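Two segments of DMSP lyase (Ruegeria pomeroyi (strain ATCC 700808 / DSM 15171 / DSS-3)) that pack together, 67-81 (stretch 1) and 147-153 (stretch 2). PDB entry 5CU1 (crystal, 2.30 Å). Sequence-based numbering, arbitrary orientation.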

# COMPACT_ATOMS: atom_id res chain seq x y z
N ASP A 67 -12.81 -9.73 -7.15
CA ASP A 67 -12.42 -10.62 -6.19
C ASP A 67 -11.66 -10.02 -5.09
O ASP A 67 -11.04 -10.60 -4.47
CB ASP A 67 -11.69 -11.65 -6.97
CG ASP A 67 -11.39 -12.86 -6.29
OD1 ASP A 67 -12.05 -13.52 -5.51
OD2 ASP A 67 -10.40 -13.25 -6.65
N LEU A 68 -11.78 -8.76 -4.91
CA LEU A 68 -11.33 -8.00 -3.74
C LEU A 68 -12.46 -7.89 -2.60
O LEU A 68 -12.92 -6.93 -2.32
CB LEU A 68 -10.84 -6.64 -4.16
CG LEU A 68 -9.58 -6.34 -4.80
CD1 LEU A 68 -9.59 -5.04 -5.39
CD2 LEU A 68 -8.41 -6.66 -4.04
N THR A 69 -12.85 -9.04 -2.16
CA THR A 69 -13.53 -9.57 -0.96
C THR A 69 -13.20 -9.06 0.42
O THR A 69 -12.14 -9.05 0.76
CB THR A 69 -13.48 -11.11 -1.11
OG1 THR A 69 -14.47 -11.57 -1.99
CG2 THR A 69 -13.65 -11.81 -0.07
N THR A 70 -14.14 -8.63 1.13
CA THR A 70 -13.96 -8.21 2.48
C THR A 70 -15.00 -8.67 3.57
O THR A 70 -16.06 -9.11 3.32
CB THR A 70 -13.98 -6.67 2.77
OG1 THR A 70 -14.57 -5.90 1.82
CG2 THR A 70 -12.87 -6.19 3.10
N THR A 71 -14.65 -8.35 4.81
CA THR A 71 -15.46 -8.39 6.01
C THR A 71 -15.97 -7.06 6.37
O THR A 71 -16.98 -6.75 6.08
CB THR A 71 -14.60 -9.00 7.02
OG1 THR A 71 -13.37 -8.42 6.99
CG2 THR A 71 -14.41 -10.33 6.65
N ALA A 72 -15.15 -6.27 6.91
CA ALA A 72 -15.45 -5.04 7.49
C ALA A 72 -14.97 -3.76 6.88
O ALA A 72 -15.18 -2.87 7.47
CB ALA A 72 -14.96 -5.17 8.88
N TYR A 73 -14.43 -3.75 5.69
CA TYR A 73 -13.52 -2.81 5.09
C TYR A 73 -13.83 -2.39 3.65
O TYR A 73 -13.11 -1.79 3.07
CB TYR A 73 -12.03 -3.31 5.20
CG TYR A 73 -11.57 -3.76 6.57
CD1 TYR A 73 -11.43 -2.89 7.55
CD2 TYR A 73 -11.42 -5.08 6.88
CE1 TYR A 73 -11.13 -3.29 8.77
CE2 TYR A 73 -11.08 -5.47 8.08
CZ TYR A 73 -10.89 -4.56 9.03
OH TYR A 73 -10.61 -4.82 10.17
N ALA A 74 -15.03 -2.55 3.21
CA ALA A 74 -15.58 -2.08 1.97
C ALA A 74 -15.60 -0.71 1.72
O ALA A 74 -15.32 -0.31 0.70
CB ALA A 74 -16.88 -2.68 1.66
N ALA A 75 -15.79 0.13 2.69
CA ALA A 75 -15.77 1.58 2.44
C ALA A 75 -14.52 2.20 1.90
O ALA A 75 -14.56 2.92 1.07
CB ALA A 75 -16.26 2.32 3.61
N ILE A 76 -13.46 1.81 2.53
CA ILE A 76 -12.13 2.27 2.33
C ILE A 76 -11.55 1.74 1.15
O ILE A 76 -11.01 2.40 0.52
CB ILE A 76 -11.26 2.29 3.63
CG1 ILE A 76 -10.03 3.08 3.44
CG2 ILE A 76 -10.95 0.95 4.09
CD1 ILE A 76 -9.10 3.17 4.53
N ARG A 77 -11.74 0.51 0.94
CA ARG A 77 -11.54 -0.12 -0.24
C ARG A 77 -12.12 0.59 -1.47
O ARG A 77 -11.46 0.76 -2.30
CB ARG A 77 -11.97 -1.47 -0.12
CG ARG A 77 -11.76 -2.33 -1.32
CD ARG A 77 -12.99 -2.61 -2.00
NE ARG A 77 -13.68 -3.75 -1.67
CZ ARG A 77 -14.94 -4.07 -1.83
NH1 ARG A 77 -15.93 -3.51 -2.14
NH2 ARG A 77 -15.21 -5.10 -1.54
N ASP A 78 -13.38 0.90 -1.48
CA ASP A 78 -14.11 1.61 -2.48
C ASP A 78 -13.61 2.99 -2.70
O ASP A 78 -13.38 3.36 -3.71
CB ASP A 78 -15.61 1.48 -2.36
CG ASP A 78 -16.12 0.03 -2.37
OD1 ASP A 78 -15.67 -0.81 -2.86
OD2 ASP A 78 -17.05 -0.34 -1.90
N ALA A 79 -13.31 3.61 -1.64
CA ALA A 79 -12.60 4.80 -1.59
C ALA A 79 -11.20 4.84 -2.13
O ALA A 79 -11.02 5.53 -2.88
CB ALA A 79 -12.81 5.42 -0.31
N PHE A 80 -10.41 3.86 -1.91
CA PHE A 80 -9.18 3.61 -2.54
C PHE A 80 -9.30 3.55 -4.17
O PHE A 80 -8.56 4.07 -4.85
CB PHE A 80 -8.32 2.51 -1.84
CG PHE A 80 -7.42 2.92 -0.70
CD1 PHE A 80 -6.55 3.92 -0.83
CD2 PHE A 80 -7.50 2.30 0.57
CE1 PHE A 80 -5.82 4.26 0.20
CE2 PHE A 80 -6.72 2.67 1.57
CZ PHE A 80 -5.90 3.65 1.40
N ILE A 81 -10.25 2.82 -4.65
CA ILE A 81 -10.68 2.77 -5.92
C ILE A 81 -11.16 4.02 -6.54
O ILE A 81 -10.74 4.29 -7.49
CB ILE A 81 -11.58 1.61 -6.12
CG1 ILE A 81 -10.89 0.40 -5.82
CG2 ILE A 81 -12.08 1.47 -7.47
CD1 ILE A 81 -11.71 -0.75 -5.71
N TYR A 147 1.63 -3.31 7.24
CA TYR A 147 0.64 -3.84 6.32
C TYR A 147 -0.68 -4.39 6.96
O TYR A 147 -0.76 -5.35 7.52
CB TYR A 147 1.35 -4.79 5.31
CG TYR A 147 1.97 -4.42 3.98
CD1 TYR A 147 3.19 -3.93 3.85
CD2 TYR A 147 1.36 -4.75 2.84
CE1 TYR A 147 3.79 -3.75 2.66
CE2 TYR A 147 1.88 -4.54 1.67
CZ TYR A 147 3.09 -4.03 1.53
OH TYR A 147 3.50 -3.93 0.32
N PHE A 148 -1.68 -3.66 6.82
CA PHE A 148 -3.06 -3.93 7.08
C PHE A 148 -3.84 -4.27 5.85
O PHE A 148 -4.07 -3.52 5.13
CB PHE A 148 -3.69 -2.87 8.05
CG PHE A 148 -5.02 -3.19 8.57
CD1 PHE A 148 -5.26 -3.53 9.89
CD2 PHE A 148 -6.05 -3.08 7.79
CE1 PHE A 148 -6.42 -3.78 10.34
CE2 PHE A 148 -7.27 -3.37 8.26
CZ PHE A 148 -7.41 -3.75 9.54
N ILE A 149 -4.28 -5.42 5.77
CA ILE A 149 -5.02 -5.97 4.70
C ILE A 149 -6.56 -5.56 4.69
O ILE A 149 -7.28 -5.84 5.56
CB ILE A 149 -4.77 -7.49 4.53
CG1 ILE A 149 -3.60 -7.82 3.75
CG2 ILE A 149 -5.77 -8.16 3.83
CD1 ILE A 149 -2.29 -7.62 4.28
N LEU A 150 -7.00 -5.01 3.61
CA LEU A 150 -8.34 -4.59 3.38
C LEU A 150 -9.29 -5.55 2.70
O LEU A 150 -10.33 -5.59 3.04
CB LEU A 150 -8.44 -3.18 2.73
CG LEU A 150 -7.56 -2.04 3.07
CD1 LEU A 150 -7.25 -0.96 2.14
CD2 LEU A 150 -7.78 -1.64 4.45
N ALA A 151 -8.77 -6.38 1.81
CA ALA A 151 -9.30 -7.11 0.67
C ALA A 151 -8.47 -8.15 0.06
O ALA A 151 -7.43 -8.05 0.00
CB ALA A 151 -9.89 -6.20 -0.31
N GLY A 152 -9.08 -9.23 -0.24
CA GLY A 152 -8.54 -10.53 -0.48
C GLY A 152 -7.69 -11.15 0.49
O GLY A 152 -8.02 -11.19 1.50
N GLU A 153 -6.56 -11.51 0.05
CA GLU A 153 -5.66 -12.39 0.64
C GLU A 153 -4.40 -12.53 -0.09
O GLU A 153 -4.43 -12.46 -1.13
CB GLU A 153 -6.31 -13.74 0.83
CG GLU A 153 -5.55 -14.71 1.66
CD GLU A 153 -6.21 -16.01 1.88
OE1 GLU A 153 -7.14 -16.00 2.61
OE2 GLU A 153 -5.84 -16.97 1.35

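A loop leading into a helix (74-81) packs against a strand and the corner the chain turns at Ala 151; the contact buries 450 Å² and is mostly apolar. Leu 150 carries the largest share. Its CD1 lies 3.6 Å from CD2 of Phe 80 and its CD2 lies 4.1 Å from CG2 of Ile 76, so its two methyls meet different helix residues, while its CB sits 4.4 Å from CB of Tyr 73. Ala 151, next in area, points its CB toward the loop, 4.0 Å from CB of Leu 68, and the backbones run close here, with the CA atoms of Leu 68 and Ala 151 4.9 Å apart. Here the one hydrogen bond between the stretches forms: Gly 152 N donates to Thr 69 O (3.2 Å, 148°), and the same oxygen receives a CA-H...O contact from Ala 151 CA at 3.4 Å. The positive phi of Gly 152 suits glycine. Tyr 73, at the N-cap position, completes the interface: the edge of Phe 148 meets its ring face (centroids 5.2 Å apart, planes at 84°), placing slightly positive C-H groups against the electron-rich face. Within the first stretch, Arg 77 makes weak hydrogen bonds from NH2 (3.0 Å) and NE (3.3 Å) to Leu 68 O; its NH1 salt-bridges Asp 78 OD1 (2.8 Å).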